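Local coordinates for uncharacterized protein PH0321 (Pyrococcus horikoshii, PDB 3BS4), which is of unknown function but belongs to the KaiC-like proteins, probably has a RecA-type core, and holds an unidentified peptide in the crystal, at residues D206-R212 with L224-P230; K35-I41 with F186-E190; I23-E27 with L198-Y202. All coordinates share one frame; numbering follows the deposited sequence.

Contact 1: D206-R212 with L224-P230; sequences DYVLKTR and LLVIKTP
V208 faces both I227 and K228 across this antiparallel beta hairpin, a classic beta bulge that shifts the register by one residue. The V208 carbonyl takes two backbone donors: I227 N at 2.9 Å from V208 O, bent at the hydrogen (136°), and K228 N at 3.2 Å from the same oxygen. V208 N answers to K228 O, which completes the pair on one side of the bulge. Beyond it, regular pairing resumes with the non-hydrogen-bonded pair L209-V226, then K210 and L225, whose backbones are joined in both directions, L225 N lying 2.7 Å from K210 O.

The bulge turns I227 toward the partner strand: its CB rests 4.0 Å from V208 CG1, while its CG1 lies against the CB of K210. On the other face, L209 and V226 run side by side in the same direction, L209 CD2 3.9 Å from V226 CG1. At the far end, P230 closes over the ring of Y207. Its CD sits 3.5 Å from the Y207 ring centroid and 19° off the normal, a CH-pi contact over the face. R212 has CG tucked between backbone N and carbonyl carbon (chi1 63°); from there its chain runs extended to NE and sets the guanidinium face over L225, with CD2 of L225 3.8 Å from R212 CZ.

Further out, strand 22-27 bonds to the other backbone edge of 207-212, so the hairpin extends the main sheet. K210 NZ pairs with E28, Y207 OH is bonded to K18 N, and K228 NZ reaches the carbonyl oxygens of Y202 and A205.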
loop_
_atom_site.group_PDB
_atom_site.type_symbol
_atom_site.label_atom_id
_atom_site.label_comp_id
_atom_site.label_asym_id
_atom_site.label_seq_id
_atom_site.Cartn_x
_atom_site.Cartn_y
_atom_site.Cartn_z
ATOM N N ASP A 206 -10.575 5.403 -3.624
ATOM C CA ASP A 206 -11.041 6.794 -3.659
ATOM C C ASP A 206 -10.176 7.649 -4.570
ATOM O O ASP A 206 -10.671 8.579 -5.236
ATOM C CB ASP A 206 -11.076 7.383 -2.253
ATOM C CG ASP A 206 -11.961 6.585 -1.328
ATOM O OD1 ASP A 206 -13.199 6.531 -1.568
ATOM O OD2 ASP A 206 -11.418 5.984 -0.374
ATOM N N TYR A 207 -8.874 7.350 -4.578
ATOM C CA TYR A 207 -7.931 8.014 -5.471
ATOM C C TYR A 207 -7.271 6.959 -6.336
ATOM O O TYR A 207 -6.960 5.895 -5.836
ATOM C CB TYR A 207 -6.810 8.709 -4.693
ATOM C CG TYR A 207 -7.248 9.829 -3.783
ATOM C CD1 TYR A 207 -7.063 11.166 -4.151
ATOM C CD2 TYR A 207 -7.788 9.555 -2.528
ATOM C CE1 TYR A 207 -7.456 12.203 -3.284
ATOM C CE2 TYR A 207 -8.178 10.573 -1.667
ATOM C CZ TYR A 207 -8.009 11.886 -2.051
ATOM O OH TYR A 207 -8.411 12.890 -1.166
ATOM N N VAL A 208 -7.058 7.268 -7.614
ATOM C CA VAL A 208 -6.248 6.395 -8.461
ATOM C C VAL A 208 -5.216 7.259 -9.161
ATOM O O VAL A 208 -5.578 8.193 -9.900
ATOM C CB VAL A 208 -7.073 5.671 -9.539
ATOM C CG1 VAL A 208 -6.133 4.828 -10.423
ATOM C CG2 VAL A 208 -8.166 4.803 -8.902
ATOM N N LEU A 209 -3.945 6.939 -8.928
ATOM C CA LEU A 209 -2.810 7.542 -9.639
ATOM C C LEU A 209 -2.165 6.464 -10.483
ATOM O O LEU A 209 -1.843 5.393 -9.966
ATOM C CB LEU A 209 -1.776 8.086 -8.649
ATOM C CG LEU A 209 -2.274 9.069 -7.577
ATOM C CD1 LEU A 209 -1.097 9.628 -6.754
ATOM C CD2 LEU A 209 -3.108 10.181 -8.163
ATOM N N LYS A 210 -1.962 6.749 -11.764
ATOM C CA LYS A 210 -1.376 5.760 -12.678
ATOM C C LYS A 210 -0.034 6.283 -13.145
ATOM O O LYS A 210 0.061 7.430 -13.570
ATOM C CB LYS A 210 -2.273 5.544 -13.893
ATOM C CG LYS A 210 -1.708 4.543 -14.880
ATOM C CD LYS A 210 -2.774 4.110 -15.858
ATOM C CE LYS A 210 -2.799 4.977 -17.087
ATOM N NZ LYS A 210 -3.739 4.392 -18.111
ATOM N N THR A 211 1.006 5.457 -13.038
ATOM C CA THR A 211 2.318 5.851 -13.570
ATOM C C THR A 211 2.627 5.055 -14.826
ATOM O O THR A 211 2.215 3.900 -14.980
ATOM C CB THR A 211 3.455 5.673 -12.551
ATOM O OG1 THR A 211 3.671 4.276 -12.279
ATOM C CG2 THR A 211 3.136 6.411 -11.254
ATOM N N ARG A 212 3.344 5.692 -15.742
ATOM C CA ARG A 212 3.684 5.039 -17.004
ATOM C C ARG A 212 4.882 5.718 -17.628
ATOM O O ARG A 212 5.185 6.860 -17.300
ATOM C CB ARG A 212 2.507 5.088 -17.964
ATOM C CG ARG A 212 2.107 6.499 -18.362
ATOM C CD ARG A 212 1.067 6.462 -19.454
ATOM N NE ARG A 212 0.791 7.793 -19.993
ATOM C CZ ARG A 212 -0.300 8.092 -20.693
ATOM N NH1 ARG A 212 -1.220 7.168 -20.935
ATOM N NH2 ARG A 212 -0.474 9.327 -21.149
ATOM N N LEU A 224 2.920 10.664 -14.262
ATOM C CA LEU A 224 1.909 10.268 -13.277
ATOM C C LEU A 224 0.596 10.926 -13.647
ATOM O O LEU A 224 0.535 12.152 -13.793
ATOM C CB LEU A 224 2.345 10.672 -11.874
ATOM C CG LEU A 224 1.455 10.240 -10.698
ATOM C CD1 LEU A 224 2.303 10.110 -9.436
ATOM C CD2 LEU A 224 0.299 11.214 -10.484
ATOM N N LEU A 225 -0.443 10.112 -13.813
ATOM C CA LEU A 225 -1.760 10.601 -14.216
ATOM C C LEU A 225 -2.735 10.501 -13.055
ATOM O O LEU A 225 -2.843 9.448 -12.436
ATOM C CB LEU A 225 -2.288 9.763 -15.376
ATOM C CG LEU A 225 -1.783 9.988 -16.805
ATOM C CD1 LEU A 225 -0.281 9.863 -16.932
ATOM C CD2 LEU A 225 -2.474 8.983 -17.729
ATOM N N VAL A 226 -3.447 11.591 -12.768
ATOM C CA VAL A 226 -4.436 11.571 -11.705
ATOM C C VAL A 226 -5.744 11.118 -12.336
ATOM O O VAL A 226 -6.469 11.908 -12.944
ATOM C CB VAL A 226 -4.576 12.933 -10.982
ATOM C CG1 VAL A 226 -5.521 12.792 -9.789
ATOM C CG2 VAL A 226 -3.189 13.453 -10.534
ATOM N N ILE A 227 -6.013 9.823 -12.228
ATOM C CA ILE A 227 -7.158 9.206 -12.897
ATOM C C ILE A 227 -8.478 9.453 -12.149
ATOM O O ILE A 227 -9.526 9.674 -12.773
ATOM C CB ILE A 227 -6.914 7.669 -13.098
ATOM C CG1 ILE A 227 -5.729 7.384 -14.043
ATOM C CG2 ILE A 227 -8.156 6.952 -13.610
ATOM C CD1 ILE A 227 -5.794 8.098 -15.404
ATOM N N LYS A 228 -8.433 9.401 -10.822
ATOM C CA LYS A 228 -9.642 9.500 -9.996
ATOM C C LYS A 228 -9.326 10.162 -8.673
ATOM O O LYS A 228 -8.299 9.864 -8.066
ATOM C CB LYS A 228 -10.217 8.086 -9.756
ATOM C CG LYS A 228 -11.475 7.985 -8.877
ATOM C CD LYS A 228 -11.794 6.485 -8.658
ATOM C CE LYS A 228 -13.116 6.292 -7.966
ATOM N NZ LYS A 228 -13.315 4.847 -7.738
ATOM N N THR A 229 -10.204 11.081 -8.238
ATOM C CA THR A 229 -10.134 11.695 -6.908
ATOM C C THR A 229 -11.568 11.795 -6.375
ATOM O O THR A 229 -12.498 11.648 -7.147
ATOM C CB THR A 229 -9.559 13.131 -6.953
ATOM O OG1 THR A 229 -10.427 13.966 -7.735
ATOM C CG2 THR A 229 -8.183 13.143 -7.563
ATOM N N PRO A 230 -11.748 12.019 -5.063
ATOM C CA PRO A 230 -13.093 12.282 -4.533
ATOM C C PRO A 230 -13.742 13.551 -5.102
ATOM O O PRO A 230 -14.981 13.631 -5.139
ATOM C CB PRO A 230 -12.856 12.446 -3.026
ATOM C CG PRO A 230 -11.577 11.671 -2.757
ATOM C CD PRO A 230 -10.744 11.945 -3.989
#

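Contact 2: K35-I41 with F186-E190; sequences KDILFYI and FWLWE
K35 leaves its helix with CG anti to the backbone N, then bends at chi3 (50°), which turns NZ toward E190; E190 comes to meet it with CG beside its own backbone N (chi1 -60°) and the rest of its chain extended. The result is a salt bridge, K35 NZ to E190 OE1 at 2.9 Å, made on the syn side of the carboxylate and 29° out of its plane. Away from this polar end the contact is apolar. The K35 CG methylene lies 3.8 Å from L188 CD2, and L38 and L188 pass each other head to tail, L38 CD2 3.7 Å from L188 CB. The other branch of L38, CD1, lies obliquely on F186, 3.8 Å from its CD1, and I41 CG2 reaches F186 CZ at 4.1 Å.

Helix 34-47 thus runs nearly antiparallel to strand 184-190 over one face of the sheet; K35, at the start of the helix after strand 22-27, probably corresponds to the P-loop lysine of RecA-like ATPases. Y59 OH bonds to both K35 NZ and E190 OE2, and S147 OG also holds OE2. With both oxygens engaged, the carboxylate's rotation is fixed, and the ion pair fastens the helix start to the strand's C-terminal end.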
loop_
_atom_site.group_PDB
_atom_site.type_symbol
_atom_site.label_atom_id
_atom_site.label_comp_id
_atom_site.label_asym_id
_atom_site.label_seq_id
_atom_site.Cartn_x
_atom_site.Cartn_y
_atom_site.Cartn_z
ATOM N N LYS A 35 6.374 2.213 -8.312
ATOM C CA LYS A 35 6.573 1.490 -7.056
ATOM C C LYS A 35 7.519 2.260 -6.138
ATOM O O LYS A 35 7.308 2.338 -4.921
ATOM C CB LYS A 35 7.099 0.075 -7.360
ATOM C CG LYS A 35 7.531 -0.770 -6.183
ATOM C CD LYS A 35 7.736 -2.237 -6.577
ATOM C CE LYS A 35 8.614 -2.428 -7.828
ATOM N NZ LYS A 35 8.822 -3.879 -8.145
ATOM N N ASP A 36 8.550 2.858 -6.725
ATOM C CA ASP A 36 9.505 3.651 -5.935
ATOM C C ASP A 36 8.872 4.914 -5.358
ATOM O O ASP A 36 9.279 5.378 -4.292
ATOM C CB ASP A 36 10.726 4.031 -6.777
ATOM C CG ASP A 36 11.699 2.882 -6.955
ATOM O OD1 ASP A 36 11.670 1.925 -6.130
ATOM O OD2 ASP A 36 12.522 2.966 -7.905
ATOM N N ILE A 37 7.868 5.473 -6.041
ATOM C CA ILE A 37 7.147 6.628 -5.495
ATOM C C ILE A 37 6.407 6.173 -4.231
ATOM O O ILE A 37 6.430 6.859 -3.198
ATOM C CB ILE A 37 6.164 7.262 -6.512
ATOM C CG1 ILE A 37 6.950 7.864 -7.685
ATOM C CG2 ILE A 37 5.336 8.334 -5.842
ATOM C CD1 ILE A 37 6.074 8.360 -8.786
ATOM N N LEU A 38 5.771 4.999 -4.307
ATOM C CA LEU A 38 5.054 4.487 -3.143
ATOM C C LEU A 38 5.998 4.167 -1.985
ATOM O O LEU A 38 5.663 4.476 -0.827
ATOM C CB LEU A 38 4.202 3.261 -3.487
ATOM C CG LEU A 38 3.245 2.882 -2.349
ATOM C CD1 LEU A 38 2.432 4.079 -1.859
ATOM C CD2 LEU A 38 2.303 1.811 -2.767
ATOM N N PHE A 39 7.151 3.560 -2.271
ATOM C CA PHE A 39 8.122 3.299 -1.196
ATOM C C PHE A 39 8.627 4.603 -0.584
ATOM O O PHE A 39 8.840 4.689 0.622
ATOM C CB PHE A 39 9.268 2.408 -1.672
ATOM C CG PHE A 39 8.953 0.936 -1.583
ATOM C CD1 PHE A 39 9.025 0.268 -0.360
ATOM C CD2 PHE A 39 8.612 0.216 -2.719
ATOM C CE1 PHE A 39 8.742 -1.110 -0.267
ATOM C CE2 PHE A 39 8.318 -1.162 -2.640
ATOM C CZ PHE A 39 8.385 -1.822 -1.413
ATOM N N TYR A 40 8.786 5.629 -1.409
ATOM C CA TYR A 40 9.144 6.935 -0.873
ATOM C C TYR A 40 8.107 7.450 0.123
ATOM O O TYR A 40 8.453 7.848 1.236
ATOM C CB TYR A 40 9.351 7.927 -2.014
ATOM C CG TYR A 40 9.693 9.306 -1.522
ATOM C CD1 TYR A 40 10.992 9.613 -1.120
ATOM C CD2 TYR A 40 8.704 10.295 -1.430
ATOM C CE1 TYR A 40 11.304 10.880 -0.652
ATOM C CE2 TYR A 40 9.012 11.582 -0.961
ATOM C CZ TYR A 40 10.320 11.851 -0.574
ATOM O OH TYR A 40 10.633 13.108 -0.095
ATOM N N ILE A 41 6.838 7.425 -0.271
ATOM C CA ILE A 41 5.750 7.844 0.606
ATOM C C ILE A 41 5.759 7.050 1.914
ATOM O O ILE A 41 5.679 7.631 3.003
ATOM C CB ILE A 41 4.397 7.734 -0.117
ATOM C CG1 ILE A 41 4.360 8.724 -1.290
ATOM C CG2 ILE A 41 3.232 7.994 0.851
ATOM C CD1 ILE A 41 3.129 8.606 -2.170
ATOM N N PHE A 186 -2.882 2.590 1.159
ATOM C CA PHE A 186 -2.317 2.638 -0.192
ATOM C C PHE A 186 -2.203 1.242 -0.735
ATOM O O PHE A 186 -1.617 0.377 -0.102
ATOM C CB PHE A 186 -0.926 3.264 -0.173
ATOM C CG PHE A 186 -0.916 4.706 0.222
ATOM C CD1 PHE A 186 -0.841 5.696 -0.746
ATOM C CD2 PHE A 186 -0.950 5.066 1.564
ATOM C CE1 PHE A 186 -0.807 7.056 -0.383
ATOM C CE2 PHE A 186 -0.937 6.433 1.935
ATOM C CZ PHE A 186 -0.860 7.414 0.944
ATOM N N TRP A 187 -2.761 1.034 -1.919
ATOM C CA TRP A 187 -2.621 -0.233 -2.627
ATOM C C TRP A 187 -1.703 -0.009 -3.810
ATOM O O TRP A 187 -1.867 0.964 -4.536
ATOM C CB TRP A 187 -3.977 -0.673 -3.198
ATOM C CG TRP A 187 -4.885 -1.259 -2.183
ATOM C CD1 TRP A 187 -4.607 -1.456 -0.851
ATOM C CD2 TRP A 187 -6.191 -1.798 -2.409
ATOM N NE1 TRP A 187 -5.676 -2.074 -0.231
ATOM C CE2 TRP A 187 -6.653 -2.304 -1.168
ATOM C CE3 TRP A 187 -7.028 -1.888 -3.533
ATOM C CZ2 TRP A 187 -7.924 -2.884 -1.016
ATOM C CZ3 TRP A 187 -8.294 -2.464 -3.377
ATOM C CH2 TRP A 187 -8.715 -2.963 -2.130
ATOM N N LEU A 188 -0.778 -0.933 -4.041
ATOM C CA LEU A 188 0.034 -0.884 -5.249
ATOM C C LEU A 188 -0.475 -1.944 -6.228
ATOM O O LEU A 188 -0.722 -3.073 -5.829
ATOM C CB LEU A 188 1.509 -1.150 -4.903
ATOM C CG LEU A 188 2.510 -1.133 -6.071
ATOM C CD1 LEU A 188 2.553 0.260 -6.763
ATOM C CD2 LEU A 188 3.899 -1.541 -5.616
ATOM N N TRP A 189 -0.570 -1.602 -7.513
ATOM C CA TRP A 189 -0.871 -2.622 -8.522
ATOM C C TRP A 189 0.176 -2.513 -9.619
ATOM O O TRP A 189 0.305 -1.455 -10.216
ATOM C CB TRP A 189 -2.275 -2.423 -9.124
ATOM C CG TRP A 189 -2.646 -3.484 -10.135
ATOM C CD1 TRP A 189 -2.243 -3.557 -11.427
ATOM C CD2 TRP A 189 -3.509 -4.610 -9.913
ATOM N NE1 TRP A 189 -2.784 -4.684 -12.043
ATOM C CE2 TRP A 189 -3.555 -5.349 -11.124
ATOM C CE3 TRP A 189 -4.214 -5.086 -8.803
ATOM C CZ2 TRP A 189 -4.308 -6.533 -11.256
ATOM C CZ3 TRP A 189 -4.949 -6.273 -8.928
ATOM C CH2 TRP A 189 -4.997 -6.970 -10.148
ATOM N N GLU A 190 0.922 -3.601 -9.854
ATOM C CA GLU A 190 2.028 -3.602 -10.823
ATOM C C GLU A 190 1.581 -4.249 -12.118
ATOM O O GLU A 190 1.236 -5.434 -12.130
ATOM C CB GLU A 190 3.241 -4.338 -10.226
ATOM C CG GLU A 190 3.730 -3.668 -8.946
ATOM C CD GLU A 190 4.965 -4.316 -8.340
ATOM O OE1 GLU A 190 6.034 -4.337 -8.991
ATOM O OE2 GLU A 190 4.878 -4.771 -7.198
#

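Contact 3: I23-E27 with L198-Y202; sequences ILIHE and LLSVY
L24 and H26, two residues apart on strand 22-27, make up the whole of the strand's side of this contact, and Y202 meets both from helix 195-204. This is alpha/beta packing within a beta-alpha-beta crossover: the helix links strand 184-190 to strand 207-216, passing over strand 22-27, which lies between them in the sheet.

H26 is the polar centre. Its ND1 is hydrogen-bonded to Y202 OH at 2.7 Å, with the hydroxyl at the edge of the imidazole, near its plane, and ND1 likewise near the plane of the tyrosine ring. The two rings are steeply inclined, their planes at 77°. With CG anti to the backbone N (chi1 179°), the imidazole is carried out toward the helix. On the ring's other nitrogen, NE2 bonds to G191 O, so both nitrogens have a partner and the ring's rotation is fixed. The ring of W189 also meets that of H26.

L24 supplies the apolar half. Its CD2 lies 3.5 Å from Y202 CD1, crossing that side chain at about a right angle, and the same methyl rests 3.9 Å from V201 CG2. Y202 therefore leans on a leucine through its ring carbons while its hydroxyl grips the histidine; beyond the two segments it also touches V208 and K210 of the next strand.

L198, one helical turn before Y202, covers a face of the imidazole: its CD1 stands 4.0 Å from the H26 ring centroid, only 7° off the normal, and its CD2 is 3.5 Å from H26 CE1.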
loop_
_atom_site.group_PDB
_atom_site.type_symbol
_atom_site.label_atom_id
_atom_site.label_comp_id
_atom_site.label_asym_id
_atom_site.label_seq_id
_atom_site.Cartn_x
_atom_site.Cartn_y
_atom_site.Cartn_z
ATOM N N ILE A 23 -6.137 4.713 -1.545
ATOM C CA ILE A 23 -5.400 5.236 -2.695
ATOM C C ILE A 23 -4.821 4.059 -3.462
ATOM O O ILE A 23 -4.097 3.244 -2.905
ATOM C CB ILE A 23 -4.215 6.126 -2.246
ATOM C CG1 ILE A 23 -4.709 7.365 -1.496
ATOM C CG2 ILE A 23 -3.368 6.566 -3.440
ATOM C CD1 ILE A 23 -4.827 7.161 0.004
ATOM N N LEU A 24 -5.110 4.004 -4.753
ATOM C CA LEU A 24 -4.463 3.036 -5.636
ATOM C C LEU A 24 -3.346 3.699 -6.406
ATOM O O LEU A 24 -3.571 4.690 -7.093
ATOM C CB LEU A 24 -5.473 2.450 -6.630
ATOM C CG LEU A 24 -4.888 1.454 -7.637
ATOM C CD1 LEU A 24 -4.404 0.123 -6.960
ATOM C CD2 LEU A 24 -5.942 1.163 -8.702
ATOM N N ILE A 25 -2.138 3.139 -6.312
ATOM C CA ILE A 25 -1.033 3.525 -7.186
ATOM C C ILE A 25 -0.962 2.408 -8.225
ATOM O O ILE A 25 -0.593 1.261 -7.914
ATOM C CB ILE A 25 0.329 3.620 -6.434
ATOM C CG1 ILE A 25 0.258 4.622 -5.267
ATOM C CG2 ILE A 25 1.419 3.981 -7.435
ATOM C CD1 ILE A 25 -0.235 5.984 -5.631
ATOM N N HIS A 26 -1.359 2.730 -9.450
ATOM C CA HIS A 26 -1.299 1.775 -10.550
ATOM C C HIS A 26 -0.026 2.015 -11.351
ATOM O O HIS A 26 0.050 2.979 -12.145
ATOM C CB HIS A 26 -2.534 1.892 -11.425
ATOM C CG HIS A 26 -2.531 0.946 -12.593
ATOM N ND1 HIS A 26 -3.322 1.138 -13.707
ATOM C CD2 HIS A 26 -1.823 -0.191 -12.821
ATOM C CE1 HIS A 26 -3.098 0.165 -14.572
ATOM N NE2 HIS A 26 -2.199 -0.658 -14.057
ATOM N N GLU A 27 0.973 1.157 -11.132
ATOM C CA GLU A 27 2.247 1.244 -11.864
ATOM C C GLU A 27 2.031 0.460 -13.160
ATOM O O GLU A 27 2.134 -0.769 -13.161
ATOM C CB GLU A 27 3.412 0.672 -11.035
ATOM C CG GLU A 27 4.756 0.762 -11.784
ATOM C CD GLU A 27 5.890 -0.042 -11.149
ATOM O OE1 GLU A 27 5.833 -1.294 -11.215
ATOM O OE2 GLU A 27 6.868 0.554 -10.624
ATOM N N LEU A 198 -8.487 -5.293 -12.307
ATOM C CA LEU A 198 -8.083 -3.902 -12.259
ATOM C C LEU A 198 -9.284 -2.961 -12.227
ATOM O O LEU A 198 -9.273 -1.950 -11.537
ATOM C CB LEU A 198 -7.184 -3.605 -13.457
ATOM C CG LEU A 198 -6.282 -2.387 -13.490
ATOM C CD1 LEU A 198 -5.436 -2.207 -12.229
ATOM C CD2 LEU A 198 -5.393 -2.535 -14.736
ATOM N N LEU A 199 -10.350 -3.309 -12.952
ATOM C CA LEU A 199 -11.586 -2.530 -12.909
ATOM C C LEU A 199 -12.164 -2.466 -11.490
ATOM O O LEU A 199 -12.604 -1.413 -11.035
ATOM C CB LEU A 199 -12.616 -3.174 -13.834
ATOM C CG LEU A 199 -13.649 -2.340 -14.569
ATOM C CD1 LEU A 199 -13.014 -1.137 -15.307
ATOM C CD2 LEU A 199 -14.402 -3.256 -15.545
ATOM N N SER A 200 -12.148 -3.595 -10.790
ATOM C CA SER A 200 -12.683 -3.657 -9.431
ATOM C C SER A 200 -11.852 -2.825 -8.469
ATOM O O SER A 200 -12.401 -2.100 -7.636
ATOM C CB SER A 200 -12.776 -5.117 -8.967
ATOM O OG SER A 200 -13.334 -5.220 -7.664
ATOM N N VAL A 201 -10.526 -2.900 -8.576
ATOM C CA VAL A 201 -9.711 -2.121 -7.641
ATOM C C VAL A 201 -9.775 -0.630 -7.938
ATOM O O VAL A 201 -9.736 0.186 -7.014
ATOM C CB VAL A 201 -8.231 -2.619 -7.513
ATOM C CG1 VAL A 201 -8.194 -4.064 -7.000
ATOM C CG2 VAL A 201 -7.494 -2.467 -8.807
ATOM N N TYR A 202 -9.884 -0.254 -9.219
ATOM C CA TYR A 202 -10.110 1.160 -9.539
ATOM C C TYR A 202 -11.408 1.650 -8.894
ATOM O O TYR A 202 -11.472 2.758 -8.329
ATOM C CB TYR A 202 -10.233 1.362 -11.047
ATOM C CG TYR A 202 -8.959 1.711 -11.785
ATOM C CD1 TYR A 202 -7.782 0.965 -11.617
ATOM C CD2 TYR A 202 -8.941 2.764 -12.696
ATOM C CE1 TYR A 202 -6.614 1.287 -12.326
ATOM C CE2 TYR A 202 -7.776 3.095 -13.396
ATOM C CZ TYR A 202 -6.623 2.362 -13.211
ATOM O OH TYR A 202 -5.511 2.715 -13.939
#

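How the contacts relate
All three contacts reach one mixed sheet, in which strands 184-190, 22-27, 207-216 and 219-228 lie in that order. Contact 3 joins residues far apart in the chain and encloses contact 2 within its loop; contact 1, a local hairpin, follows both. Centres of contacts 1 and 3 lie about 8 Å apart, of 2 and 3 about 11 Å, of 1 and 2 about 12 Å. Strand 22-27 is the common neighbour, bonded to W187 on one edge and to L209 and T211 on the other. Helices 34-47 and 195-204 cover opposite faces of the sheet; on the latter side W187 NE1 hydrogen-bonds to the bound peptide's backbone, so that face meets the ligand.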